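ZmpA Glycopeptidase (Clostridium perfringens, PDB 6XSX) probably cleaves glycosylated proteins, this chain being the M60 peptidase module of a larger glycopeptidase. Local coordinates at residues Glu219-Trp224 with Met301-Phe306; Gln59-Val65 with Gly96-Ile102; Gln80-His85 with Glu109-Ala115; Val391-Asp396 with Tyr420-Tyr424; Ser465-Asp469 with Gly480-Ser484. All blocks are in the same frame, centred on the assembly; numbering follows the deposited sequence.

Contact 1 (Glu219-Trp224 with Met301-Phe306)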
# COMPACT_ATOMS: atom_id res chain seq x y z
N GLU A 219 -4.70 6.85 6.28
CA GLU A 219 -3.63 6.14 6.96
C GLU A 219 -2.39 6.07 6.05
O GLU A 219 -1.28 6.33 6.51
CB GLU A 219 -4.13 4.77 7.46
CG GLU A 219 -3.11 3.95 8.23
CD GLU A 219 -2.43 4.67 9.38
OE1 GLU A 219 -3.06 5.55 9.99
OE2 GLU A 219 -1.26 4.35 9.67
N THR A 220 -2.60 5.80 4.76
CA THR A 220 -1.50 5.67 3.81
C THR A 220 -0.75 6.99 3.69
O THR A 220 0.48 7.02 3.67
CB THR A 220 -1.96 5.22 2.41
OG1 THR A 220 -2.40 3.87 2.51
CG2 THR A 220 -0.85 5.31 1.38
N MET A 221 -1.50 8.09 3.63
CA MET A 221 -0.85 9.36 3.38
C MET A 221 -0.12 9.84 4.63
O MET A 221 0.98 10.39 4.53
CB MET A 221 -1.83 10.39 2.81
CG MET A 221 -2.07 10.10 1.34
SD MET A 221 -3.16 11.23 0.50
CE MET A 221 -2.05 12.61 0.18
N LYS A 222 -0.70 9.58 5.81
CA LYS A 222 0.02 9.80 7.06
C LYS A 222 1.33 9.00 7.09
O LYS A 222 2.39 9.56 7.34
CB LYS A 222 -0.89 9.47 8.26
CG LYS A 222 -0.23 9.65 9.62
CD LYS A 222 -1.16 9.25 10.74
CE LYS A 222 -0.44 8.95 12.04
NZ LYS A 222 -1.39 8.46 13.07
N TYR A 223 1.25 7.69 6.83
CA TYR A 223 2.44 6.84 6.84
C TYR A 223 3.51 7.35 5.87
O TYR A 223 4.70 7.17 6.13
CB TYR A 223 2.05 5.39 6.54
CG TYR A 223 3.14 4.34 6.63
CD1 TYR A 223 3.87 4.13 7.79
CD2 TYR A 223 3.37 3.49 5.56
CE1 TYR A 223 4.83 3.13 7.87
CE2 TYR A 223 4.33 2.50 5.61
CZ TYR A 223 5.06 2.31 6.77
OH TYR A 223 5.99 1.31 6.81
N TRP A 224 3.09 7.95 4.74
CA TRP A 224 4.00 8.38 3.69
C TRP A 224 4.54 9.79 3.96
O TRP A 224 5.39 10.28 3.21
CB TRP A 224 3.30 8.30 2.33
CG TRP A 224 4.07 7.51 1.31
CD1 TRP A 224 4.65 7.99 0.17
CD2 TRP A 224 4.36 6.10 1.35
NE1 TRP A 224 5.26 6.97 -0.50
CE2 TRP A 224 5.11 5.80 0.20
CE3 TRP A 224 4.06 5.07 2.25
CZ2 TRP A 224 5.56 4.51 -0.09
CZ3 TRP A 224 4.49 3.79 1.96
CH2 TRP A 224 5.24 3.52 0.81
N MET A 301 6.93 -1.37 2.34
CA MET A 301 6.76 -0.82 3.67
C MET A 301 5.28 -0.58 3.93
O MET A 301 4.84 -0.63 5.08
CB MET A 301 7.54 0.49 3.85
CG MET A 301 9.04 0.28 3.96
SD MET A 301 9.57 -0.63 5.47
CE MET A 301 9.35 0.66 6.70
N LEU A 302 4.52 -0.34 2.84
CA LEU A 302 3.10 -0.03 3.00
C LEU A 302 2.31 -1.27 3.42
O LEU A 302 1.66 -1.25 4.46
CB LEU A 302 2.52 0.67 1.76
CG LEU A 302 1.05 1.11 1.92
CD1 LEU A 302 0.91 2.21 2.96
CD2 LEU A 302 0.45 1.55 0.59
N PRO A 303 2.30 -2.39 2.65
CA PRO A 303 1.59 -3.58 3.11
C PRO A 303 2.05 -4.08 4.48
O PRO A 303 1.22 -4.52 5.27
CB PRO A 303 1.75 -4.58 1.95
CG PRO A 303 2.97 -4.08 1.18
CD PRO A 303 2.90 -2.57 1.32
N LEU A 304 3.36 -3.97 4.78
CA LEU A 304 3.86 -4.40 6.09
C LEU A 304 3.21 -3.59 7.21
O LEU A 304 2.84 -4.16 8.23
CB LEU A 304 5.39 -4.29 6.15
CG LEU A 304 6.18 -5.27 5.28
CD1 LEU A 304 7.65 -4.87 5.21
CD2 LEU A 304 6.05 -6.70 5.78
N HIS A 305 3.07 -2.27 7.01
CA HIS A 305 2.47 -1.37 7.99
C HIS A 305 1.02 -1.76 8.26
O HIS A 305 0.61 -1.84 9.43
CB HIS A 305 2.62 0.09 7.55
CG HIS A 305 1.87 1.09 8.37
ND1 HIS A 305 2.22 1.41 9.67
CD2 HIS A 305 0.82 1.89 8.06
CE1 HIS A 305 1.42 2.36 10.12
NE2 HIS A 305 0.54 2.66 9.15
N PHE A 306 0.28 -2.04 7.17
CA PHE A 306 -1.12 -2.40 7.25
C PHE A 306 -1.29 -3.74 7.97
O PHE A 306 -2.30 -3.95 8.63
CB PHE A 306 -1.82 -2.26 5.89
CG PHE A 306 -2.47 -0.91 5.69
CD1 PHE A 306 -3.75 -0.67 6.18
CD2 PHE A 306 -1.80 0.12 5.06
CE1 PHE A 306 -4.34 0.58 6.03
CE2 PHE A 306 -2.38 1.37 4.91
CZ PHE A 306 -3.66 1.59 5.39

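Contact 2 (Gln59-Val65 with Gly96-Ile102)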
# COMPACT_ATOMS: atom_id res chain seq x y z
N GLN A 59 -23.18 3.43 -29.15
CA GLN A 59 -24.36 4.27 -29.02
C GLN A 59 -23.97 5.74 -29.16
O GLN A 59 -22.81 6.10 -28.98
CB GLN A 59 -25.17 3.96 -27.75
CG GLN A 59 -24.70 4.65 -26.48
CD GLN A 59 -25.73 4.59 -25.37
OE1 GLN A 59 -25.80 3.63 -24.59
NE2 GLN A 59 -26.53 5.64 -25.25
N VAL A 60 -24.96 6.56 -29.49
CA VAL A 60 -24.82 8.00 -29.56
C VAL A 60 -25.32 8.59 -28.25
O VAL A 60 -26.33 8.15 -27.71
CB VAL A 60 -25.63 8.56 -30.75
CG1 VAL A 60 -25.67 10.09 -30.75
CG2 VAL A 60 -25.12 8.03 -32.09
N ILE A 61 -24.57 9.57 -27.74
CA ILE A 61 -25.02 10.41 -26.64
C ILE A 61 -24.82 11.86 -27.08
O ILE A 61 -24.03 12.11 -27.99
CB ILE A 61 -24.26 10.10 -25.34
CG1 ILE A 61 -22.74 10.27 -25.48
CG2 ILE A 61 -24.63 8.71 -24.81
CD1 ILE A 61 -22.00 10.43 -24.17
N THR A 62 -25.56 12.77 -26.45
CA THR A 62 -25.42 14.19 -26.74
C THR A 62 -25.03 14.92 -25.46
O THR A 62 -25.72 14.80 -24.45
CB THR A 62 -26.69 14.78 -27.39
OG1 THR A 62 -27.01 13.96 -28.52
CG2 THR A 62 -26.50 16.21 -27.84
N VAL A 63 -23.89 15.61 -25.50
CA VAL A 63 -23.40 16.24 -24.29
C VAL A 63 -23.34 17.74 -24.53
O VAL A 63 -22.77 18.20 -25.51
CB VAL A 63 -22.03 15.69 -23.86
CG1 VAL A 63 -21.54 16.32 -22.56
CG2 VAL A 63 -22.05 14.17 -23.75
N TYR A 64 -23.95 18.49 -23.61
CA TYR A 64 -23.95 19.94 -23.65
C TYR A 64 -22.94 20.47 -22.65
O TYR A 64 -22.93 20.04 -21.49
CB TYR A 64 -25.37 20.45 -23.38
CG TYR A 64 -26.30 20.15 -24.52
CD1 TYR A 64 -26.35 20.98 -25.63
CD2 TYR A 64 -27.10 19.02 -24.50
CE1 TYR A 64 -27.20 20.71 -26.69
CE2 TYR A 64 -27.95 18.74 -25.56
CZ TYR A 64 -28.00 19.58 -26.66
OH TYR A 64 -28.84 19.29 -27.69
N VAL A 65 -22.09 21.39 -23.12
CA VAL A 65 -20.98 21.91 -22.35
C VAL A 65 -21.07 23.44 -22.33
O VAL A 65 -21.13 24.08 -23.38
CB VAL A 65 -19.63 21.44 -22.94
CG1 VAL A 65 -18.44 22.09 -22.24
CG2 VAL A 65 -19.49 19.93 -22.95
N GLY A 96 -20.86 24.02 -26.13
CA GLY A 96 -22.10 23.79 -26.84
C GLY A 96 -22.43 22.30 -26.95
O GLY A 96 -22.16 21.53 -26.02
N LYS A 97 -22.96 21.89 -28.11
CA LYS A 97 -23.51 20.56 -28.33
C LYS A 97 -22.42 19.61 -28.82
O LYS A 97 -21.62 19.97 -29.68
CB LYS A 97 -24.64 20.67 -29.35
CG LYS A 97 -25.34 19.38 -29.74
CD LYS A 97 -26.29 19.57 -30.92
CE LYS A 97 -27.00 18.29 -31.31
NZ LYS A 97 -27.95 18.53 -32.43
N ASN A 98 -22.40 18.38 -28.27
CA ASN A 98 -21.46 17.35 -28.71
C ASN A 98 -22.24 16.06 -28.99
O ASN A 98 -22.78 15.45 -28.07
CB ASN A 98 -20.39 17.04 -27.65
CG ASN A 98 -19.55 18.23 -27.24
OD1 ASN A 98 -18.40 18.36 -27.65
ND2 ASN A 98 -20.11 19.11 -26.42
N VAL A 99 -22.27 15.65 -30.27
CA VAL A 99 -22.84 14.37 -30.64
C VAL A 99 -21.71 13.34 -30.63
O VAL A 99 -20.82 13.38 -31.49
CB VAL A 99 -23.57 14.45 -32.00
CG1 VAL A 99 -24.26 13.14 -32.35
CG2 VAL A 99 -24.59 15.59 -32.03
N ILE A 100 -21.73 12.44 -29.64
CA ILE A 100 -20.63 11.51 -29.40
C ILE A 100 -21.08 10.07 -29.64
O ILE A 100 -22.08 9.62 -29.08
CB ILE A 100 -20.02 11.69 -28.00
CG1 ILE A 100 -19.51 13.11 -27.77
CG2 ILE A 100 -18.91 10.67 -27.76
CD1 ILE A 100 -19.35 13.47 -26.33
N THR A 101 -20.28 9.36 -30.45
CA THR A 101 -20.36 7.91 -30.59
C THR A 101 -19.45 7.29 -29.54
O THR A 101 -18.25 7.57 -29.49
CB THR A 101 -20.05 7.45 -32.02
OG1 THR A 101 -21.01 8.08 -32.88
CG2 THR A 101 -20.15 5.95 -32.22
N ILE A 102 -20.04 6.45 -28.67
CA ILE A 102 -19.25 5.81 -27.63
C ILE A 102 -18.28 4.83 -28.29
O ILE A 102 -18.69 4.02 -29.11
CB ILE A 102 -20.16 5.15 -26.57
CG1 ILE A 102 -21.04 6.19 -25.87
CG2 ILE A 102 -19.34 4.33 -25.57
CD1 ILE A 102 -20.26 7.35 -25.25

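Contact 3 (Gln80-His85 with Glu109-Ala115)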
# COMPACT_ATOMS: atom_id res chain seq x y z
N GLN A 80 -14.71 1.09 -20.13
CA GLN A 80 -15.20 -0.25 -20.44
C GLN A 80 -14.96 -1.15 -19.24
O GLN A 80 -13.89 -1.09 -18.62
CB GLN A 80 -14.48 -0.78 -21.68
CG GLN A 80 -14.49 -2.30 -21.81
CD GLN A 80 -15.83 -2.88 -22.21
OE1 GLN A 80 -16.40 -2.52 -23.25
NE2 GLN A 80 -16.33 -3.79 -21.39
N MET A 81 -15.95 -1.98 -18.90
CA MET A 81 -15.86 -2.88 -17.75
C MET A 81 -14.93 -4.06 -18.04
O MET A 81 -14.92 -4.58 -19.15
CB MET A 81 -17.25 -3.43 -17.36
CG MET A 81 -18.10 -2.43 -16.61
SD MET A 81 -17.22 -1.76 -15.18
CE MET A 81 -17.36 -3.12 -14.02
N ASP A 82 -14.18 -4.47 -17.00
CA ASP A 82 -13.51 -5.76 -16.91
C ASP A 82 -12.53 -6.00 -18.07
O ASP A 82 -12.51 -7.09 -18.65
CB ASP A 82 -14.52 -6.91 -16.83
CG ASP A 82 -14.03 -8.10 -16.04
OD1 ASP A 82 -12.82 -8.14 -15.71
OD2 ASP A 82 -14.86 -8.99 -15.76
N SER A 83 -11.71 -4.99 -18.36
CA SER A 83 -10.59 -5.14 -19.28
C SER A 83 -9.40 -5.71 -18.52
O SER A 83 -9.34 -5.63 -17.30
CB SER A 83 -10.27 -3.81 -19.91
OG SER A 83 -9.06 -3.88 -20.65
N GLN A 84 -8.43 -6.28 -19.25
CA GLN A 84 -7.15 -6.64 -18.65
C GLN A 84 -6.40 -5.35 -18.32
O GLN A 84 -5.51 -5.35 -17.47
CB GLN A 84 -6.33 -7.56 -19.56
CG GLN A 84 -5.68 -6.80 -20.71
CD GLN A 84 -4.98 -7.70 -21.70
OE1 GLN A 84 -5.45 -7.87 -22.82
NE2 GLN A 84 -3.85 -8.26 -21.30
N HIS A 85 -6.78 -4.26 -19.00
CA HIS A 85 -6.25 -2.92 -18.77
C HIS A 85 -7.27 -2.10 -17.98
O HIS A 85 -8.18 -2.65 -17.38
CB HIS A 85 -5.85 -2.27 -20.10
CG HIS A 85 -4.91 -3.11 -20.92
ND1 HIS A 85 -3.66 -3.49 -20.45
CD2 HIS A 85 -5.03 -3.62 -22.16
CE1 HIS A 85 -3.05 -4.22 -21.37
NE2 HIS A 85 -3.86 -4.31 -22.43
N GLU A 109 -9.27 -7.80 -25.31
CA GLU A 109 -8.79 -7.17 -24.09
C GLU A 109 -9.71 -7.45 -22.90
O GLU A 109 -9.36 -7.13 -21.77
CB GLU A 109 -8.66 -5.66 -24.27
CG GLU A 109 -7.36 -5.28 -24.97
CD GLU A 109 -7.21 -3.84 -25.42
OE1 GLU A 109 -7.91 -2.94 -24.88
OE2 GLU A 109 -6.36 -3.62 -26.31
N LEU A 110 -10.90 -8.02 -23.16
CA LEU A 110 -11.95 -8.07 -22.14
C LEU A 110 -12.12 -9.50 -21.64
O LEU A 110 -11.92 -10.45 -22.39
CB LEU A 110 -13.26 -7.58 -22.76
CG LEU A 110 -13.24 -6.20 -23.44
CD1 LEU A 110 -14.65 -5.79 -23.79
CD2 LEU A 110 -12.57 -5.15 -22.56
N ARG A 111 -12.53 -9.64 -20.37
CA ARG A 111 -12.84 -10.97 -19.87
C ARG A 111 -13.88 -11.58 -20.81
O ARG A 111 -14.83 -10.91 -21.20
CB ARG A 111 -13.38 -10.96 -18.44
CG ARG A 111 -13.55 -12.35 -17.84
CD ARG A 111 -14.13 -12.35 -16.43
NE ARG A 111 -13.58 -11.29 -15.59
CZ ARG A 111 -12.47 -11.40 -14.84
NH1 ARG A 111 -11.78 -12.54 -14.84
NH2 ARG A 111 -12.06 -10.38 -14.11
N PRO A 112 -13.71 -12.85 -21.24
CA PRO A 112 -14.68 -13.48 -22.13
C PRO A 112 -16.10 -13.31 -21.60
O PRO A 112 -16.36 -13.53 -20.41
CB PRO A 112 -14.18 -14.94 -22.14
CG PRO A 112 -12.68 -14.80 -22.00
CD PRO A 112 -12.54 -13.71 -20.95
N GLY A 113 -17.00 -12.87 -22.48
CA GLY A 113 -18.42 -12.74 -22.19
C GLY A 113 -18.80 -11.36 -21.67
O GLY A 113 -19.91 -11.18 -21.17
N THR A 114 -17.88 -10.40 -21.74
CA THR A 114 -18.20 -9.06 -21.25
C THR A 114 -18.82 -8.26 -22.39
O THR A 114 -18.28 -8.23 -23.49
CB THR A 114 -16.95 -8.34 -20.72
OG1 THR A 114 -16.26 -9.26 -19.88
CG2 THR A 114 -17.28 -7.07 -19.95
N ALA A 115 -19.95 -7.60 -22.08
CA ALA A 115 -20.60 -6.68 -23.00
C ALA A 115 -19.64 -5.54 -23.35
O ALA A 115 -18.82 -5.13 -22.53
CB ALA A 115 -21.87 -6.16 -22.36
O HOH W 1 -9.06 -2.15 -22.57

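Contact 4 (Val391-Asp396 with Tyr420-Tyr424)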
# COMPACT_ATOMS: atom_id res chain seq x y z
N VAL A 391 21.37 4.61 3.78
CA VAL A 391 22.13 4.56 5.01
C VAL A 391 22.28 5.98 5.55
O VAL A 391 22.15 6.21 6.75
CB VAL A 391 23.50 3.89 4.81
CG1 VAL A 391 24.36 3.98 6.07
CG2 VAL A 391 23.36 2.45 4.36
N MET A 392 22.54 6.91 4.63
CA MET A 392 22.80 8.30 4.99
C MET A 392 21.51 8.98 5.44
O MET A 392 21.51 9.65 6.47
CB MET A 392 23.42 9.07 3.82
CG MET A 392 24.86 8.65 3.59
SD MET A 392 25.70 9.54 2.26
CE MET A 392 24.80 8.97 0.82
N ALA A 393 20.43 8.77 4.67
CA ALA A 393 19.12 9.36 4.95
C ALA A 393 18.54 8.82 6.25
O ALA A 393 18.03 9.60 7.07
CB ALA A 393 18.19 9.15 3.78
N ALA A 394 18.62 7.50 6.45
CA ALA A 394 18.14 6.87 7.67
C ALA A 394 18.98 7.37 8.86
O ALA A 394 18.44 7.60 9.94
CB ALA A 394 18.17 5.36 7.56
N SER A 395 20.28 7.55 8.64
CA SER A 395 21.16 8.06 9.68
C SER A 395 20.75 9.47 10.10
O SER A 395 20.67 9.75 11.30
CB SER A 395 22.61 7.99 9.28
OG SER A 395 23.05 6.64 9.23
N ASP A 396 20.48 10.35 9.12
CA ASP A 396 20.04 11.71 9.40
C ASP A 396 18.71 11.71 10.16
O ASP A 396 18.55 12.45 11.13
CB ASP A 396 19.86 12.53 8.12
CG ASP A 396 21.16 12.87 7.40
OD1 ASP A 396 22.17 13.14 8.09
OD2 ASP A 396 21.14 12.88 6.15
N TYR A 420 30.28 10.18 6.44
CA TYR A 420 29.08 11.00 6.54
C TYR A 420 28.33 10.67 7.83
O TYR A 420 27.97 11.57 8.58
CB TYR A 420 28.18 10.83 5.31
CG TYR A 420 26.90 11.63 5.31
CD1 TYR A 420 26.84 12.89 4.73
CD2 TYR A 420 25.74 11.13 5.88
CE1 TYR A 420 25.67 13.63 4.71
CE2 TYR A 420 24.55 11.86 5.87
CZ TYR A 420 24.51 13.11 5.28
OH TYR A 420 23.35 13.84 5.27
N THR A 421 28.08 9.37 8.06
CA THR A 421 27.18 8.94 9.11
C THR A 421 27.87 8.99 10.47
O THR A 421 27.19 9.03 11.50
CB THR A 421 26.62 7.53 8.84
OG1 THR A 421 27.68 6.59 8.92
CG2 THR A 421 25.92 7.41 7.50
N SER A 422 29.21 9.02 10.46
CA SER A 422 30.00 8.98 11.68
C SER A 422 29.90 10.31 12.43
O SER A 422 30.46 10.44 13.52
CB SER A 422 31.43 8.60 11.40
OG SER A 422 32.17 9.71 10.93
N LYS A 423 29.17 11.28 11.86
CA LYS A 423 28.86 12.51 12.56
C LYS A 423 27.85 12.27 13.68
O LYS A 423 27.65 13.14 14.52
CB LYS A 423 28.37 13.61 11.60
CG LYS A 423 26.93 13.49 11.11
CD LYS A 423 26.39 14.76 10.48
CE LYS A 423 27.16 15.19 9.24
NZ LYS A 423 26.71 14.47 8.03
N TYR A 424 27.20 11.09 13.68
CA TYR A 424 26.27 10.74 14.74
C TYR A 424 26.83 9.62 15.61
O TYR A 424 27.65 8.82 15.16
CB TYR A 424 24.92 10.28 14.17
CG TYR A 424 24.29 11.27 13.22
CD1 TYR A 424 23.86 12.51 13.67
CD2 TYR A 424 24.15 10.97 11.87
CE1 TYR A 424 23.29 13.43 12.81
CE2 TYR A 424 23.58 11.88 11.00
CZ TYR A 424 23.15 13.11 11.47
OH TYR A 424 22.59 14.02 10.62
O HOH W 2 24.12 14.97 7.89

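Contact 5 (Ser465-Asp469 with Gly480-Ser484)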
# COMPACT_ATOMS: atom_id res chain seq x y z
N SER A 465 21.62 -28.48 21.00
CA SER A 465 20.28 -27.91 20.96
C SER A 465 20.01 -27.18 22.27
O SER A 465 19.90 -27.81 23.32
CB SER A 465 19.24 -28.96 20.69
OG SER A 465 17.95 -28.38 20.59
N ILE A 466 19.93 -25.85 22.19
CA ILE A 466 19.76 -25.00 23.36
C ILE A 466 18.32 -24.50 23.39
O ILE A 466 17.89 -23.80 22.47
CB ILE A 466 20.76 -23.83 23.33
CG1 ILE A 466 22.19 -24.31 23.04
CG2 ILE A 466 20.67 -23.00 24.61
CD1 ILE A 466 23.17 -23.23 22.63
N SER A 467 17.58 -24.89 24.44
CA SER A 467 16.22 -24.40 24.61
C SER A 467 16.19 -23.31 25.68
O SER A 467 17.03 -23.31 26.59
CB SER A 467 15.25 -25.51 24.93
OG SER A 467 15.32 -25.88 26.30
N PHE A 468 15.23 -22.39 25.55
CA PHE A 468 15.13 -21.21 26.39
C PHE A 468 13.80 -21.19 27.13
O PHE A 468 12.76 -21.44 26.53
CB PHE A 468 15.22 -19.94 25.53
CG PHE A 468 16.46 -19.89 24.68
CD1 PHE A 468 17.73 -19.92 25.26
CD2 PHE A 468 16.37 -19.86 23.29
CE1 PHE A 468 18.87 -19.88 24.47
CE2 PHE A 468 17.51 -19.83 22.51
CZ PHE A 468 18.76 -19.83 23.10
N ASP A 469 13.87 -20.91 28.43
CA ASP A 469 12.68 -20.74 29.25
C ASP A 469 12.78 -19.37 29.93
O ASP A 469 13.88 -18.92 30.24
CB ASP A 469 12.53 -21.91 30.22
CG ASP A 469 12.69 -23.27 29.56
OD1 ASP A 469 11.68 -23.82 29.07
OD2 ASP A 469 13.84 -23.77 29.52
N GLY A 480 13.54 -12.25 21.53
CA GLY A 480 14.49 -13.26 21.08
C GLY A 480 15.71 -13.35 21.98
O GLY A 480 15.86 -12.55 22.92
N TYR A 481 16.59 -14.31 21.66
CA TYR A 481 17.77 -14.58 22.46
C TYR A 481 18.99 -14.59 21.55
O TYR A 481 18.98 -15.19 20.48
CB TYR A 481 17.66 -15.94 23.17
CG TYR A 481 16.48 -16.07 24.10
CD1 TYR A 481 16.61 -15.79 25.45
CD2 TYR A 481 15.24 -16.47 23.63
CE1 TYR A 481 15.53 -15.90 26.31
CE2 TYR A 481 14.15 -16.58 24.48
CZ TYR A 481 14.30 -16.30 25.83
OH TYR A 481 13.23 -16.41 26.67
N GLU A 482 20.03 -13.91 22.02
CA GLU A 482 21.31 -13.90 21.35
C GLU A 482 22.20 -14.97 21.99
O GLU A 482 22.32 -15.04 23.22
CB GLU A 482 21.91 -12.51 21.47
CG GLU A 482 23.36 -12.44 21.03
CD GLU A 482 24.05 -11.19 21.52
OE1 GLU A 482 24.40 -11.15 22.72
OE2 GLU A 482 24.19 -10.24 20.72
N ILE A 483 22.84 -15.77 21.14
CA ILE A 483 23.67 -16.88 21.59
C ILE A 483 25.13 -16.56 21.27
O ILE A 483 25.47 -16.33 20.11
CB ILE A 483 23.23 -18.21 20.93
CG1 ILE A 483 21.75 -18.51 21.19
CG2 ILE A 483 24.13 -19.36 21.39
CD1 ILE A 483 20.82 -18.00 20.11
N SER A 484 25.97 -16.56 22.31
CA SER A 484 27.41 -16.42 22.18
C SER A 484 28.10 -17.73 22.57
O SER A 484 27.60 -18.46 23.42
CB SER A 484 27.93 -15.28 23.01
OG SER A 484 27.59 -14.04 22.40

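Contact 1 (Glu219-Trp224 with Met301-Phe306)
Tyr223 lies flat against His305 where helix 206-224 meets helix 301-309, a helix-helix packing in the M60 peptidase module. The local axes come within 11.0 Å, their N-to-C directions 118° apart. Tyr223 CB sits near His305 CD2, and Tyr223 CG is 3.7 Å from His305 CD2. Tyr223 CE1 passes His305 ND1 at 3.6 Å. The rings form an offset stack, centroids 3.9 Å and planes 5° apart. Tyr223 CD2 meets Leu302 CD1; the same methyl touches Thr220 OG1, which is bonded to Val216 O, and Leu302 CB lies against Trp224 CZ3. Tyr223 CZ meets His305 CB at 3.4 Å. At the tip, Tyr223 OH donates to Met301 O at 2.8 Å from above its carbonyl plane. His305 N reaches that oxygen from the opposite face. Thr220 and Leu302 touch Met283 of helix 277-286. At the ring edge, His305 NE2 donates to the anti lone pair of Glu219 OE2 at 2.5 Å, with the oxygen 3° out of the ring plane.

Contact 2 (Gln59-Val65 with Gly96-Ile102)
Val60 to Val65 pairs with Gly96 to Thr101 in antiparallel register. The hydrogen-bonded pairs are Ile61-Ile100, Val63-Asn98 and Val65-Gly96. Ile61 N reaches Ile100 O at 2.8 Å, and Ile100 N returns a bond of 2.8 Å to Ile61 O. Beyond the strand end, Ile102 N binds Gln59 O. The backbone bond from Asn98 N to Val63 O is weak, but a side-chain bond supplements it. Asn98 ND2 donates to the same Val63 O at 3.0 Å from above the carbonyl plane, while Val63 O lies close to the amide plane of Asn98. The other end of this buried amide, OD1, takes a bond from Ser94 N. These strands belong to a four-stranded antiparallel sheet, with 96-101 at one edge. Apolar contacts line the buried face. Ile61 CD1 meets Ile102 CD1 at 3.7 Å, and Val63 CG2 meets Ile100 CD1 at 3.8 Å. Leu76 and Val55 of the neighbouring ten-stranded sheet pack on this face. The other face carries Val60, Thr62, Tyr64, Lys97, Val99 and Thr101. There the extended Lys97 chain runs alongside Tyr64, with Lys97 CB 3.7 Å from Tyr64 CE1.

Contact 3 (Gln80-His85 with Glu109-Ala115)
Asp82 and Arg111 form a buried salt bridge between two irregular loops. Arg111 NE donates to Asp82 OD2 at 2.6 Å, nearly straight at 172°. The oxygen lies at the guanidinium edge, in its plane, and is met on its syn side, but 27° out of the carboxylate plane. A second, weak bond runs from Arg111 NH2 to Asp82 OD1. The carboxylate and guanidinium planes are turned 52° apart, so the two groups do not meet as a flat fork. Their backbones are also tied, by Arg111 N to Asp82 O at 3.1 Å. Next to this, Gln84 N binds Glu109 O at 2.8 Å, and the backbones of Ser83 and Leu110 form a single beta bridge. Gln80 closes the other end. Its NE2 gives one hydrogen to Met81 O and the other to Ala115 O, the latter at 3.0 Å, and OE1 accepts from Ala117 N, so three bonds hold the amide. Leu110 CD1 packs against Gln80 CD at 3.5 Å. One shell out, Ser83 OG accepts from His85 N in an ST turn and gives its proton to a water that donates to Glu109 OE1. Thr114 OG1 donates to Arg111 O across the type II turn Arg111-Thr114. Asn263 binds Arg111 NH1, and Trp246 packs on its side chain. The loops follow strands 75-80 and 96-101, and Leu244 of strand 240-244 touches both Asp82 and Arg111.

Contact 4 (Val391-Asp396 with Tyr420-Tyr424)
The CA atoms of Met392 and Thr421 lie 6.0 Å apart where helix 383-398 passes the end of helix 415-421, which runs into a type I turn from Thr421 to Tyr424. Asp396 is the polar centre. Tyr420 OH donates to the syn lone pair of Asp396 OD2 at 2.6 Å. Tyr424 OH donates to Asp396 OD1 at 2.7 Å, on the anti side. Each carboxylate oxygen is thus held by its own phenol, and both ring planes stand steeply to the carboxylate, at 70° and 82°. A water also donates to OD1 and accepts from Lys423 NZ. These donors and the nearby ammonium probably favour the charged carboxylate. Lys423 bends back so that NZ lies over one face of the Tyr420 ring and donates to Tyr420 O at 3.2 Å. On the opposite face sits Met392 SD, 4.2 Å from the ring centroid, with Met392 CG 3.5 Å from Tyr420 CD2. Beside this, Thr421 CG2 packs on Ser395 OG at 3.4 Å. Ser395 OG itself donates to Val391 O and also bonds with Leu402 N, and Thr421 OG1 is bound by Asp401 and Ser403. The contact joins two helices of the all-helical region that follows the mixed sheet. It combines a Met-aromatic contact with a carboxylate shared by two tyrosines.

Contact 5 (Ser465-Asp469 with Gly480-Ser484)
Phe468 and Tyr481 stack on each other with an offset, their centroids 4.4 Å apart and their planes 18° apart. One face of the Phe468 ring takes Tyr481 CG and CB, the CB lying 4.0 Å from the ring centroid. The opposite face has Ile466 O above its rim. At the edge of the Phe468 ring comes Ile483 CG1, 3.8 Å from Phe468 CZ. The Tyr481 ring takes Phe468 CB on one face, 3.8 Å from its centroid. Each ring therefore covers the methylene of the other as the two side chains slide past in opposite directions. Both CB atoms point to the other strand, and the matching chi1 angles (-55° for Phe468 and -59° for Tyr481, CG anti to the carbonyl carbon) lay the two rings alongside each other. The closest ring atoms are Phe468 CD2 and Tyr481 CD2, at 3.6 Å. A looser contact, Ile466 CD1 to Ile483 CG2 at 4.2 Å, extends the apolar layer. No hydrogen bond joins the two segments, whose local axes are 9.4 Å apart. Strand 463-470 lies in a three-stranded sheet and strand 478-485 in a four-stranded one. Phe498 and Ile513 pack on both Phe468 and Ile483. The contact is core packing between the two sheets of a beta sandwich, whose strand order fits a fibronectin type III-like fold.

How the contacts relate
The five contacts sample an elongated chain. Contacts 2 and 5 lie on opposite sides of its centre, their own centres about 74 Å apart. Contacts 2 and 3 interleave along the sequence and belong to the same N-terminal beta region, with nearest atoms about 8 Å apart. The centre of contact 1 is about 6 Å from the centre of the chain. It packs on helix 277-286, which carries an HExxH pattern (His281, Glu282, His285), the probable zinc-binding motif of this family, although no metal is bound to it here. Contact 4 is in the helical region, about 24 Å from contact 1 between centres. Contact 5 belongs to the separate C-terminal sandwich, about 33 Å from contact 4 between centres.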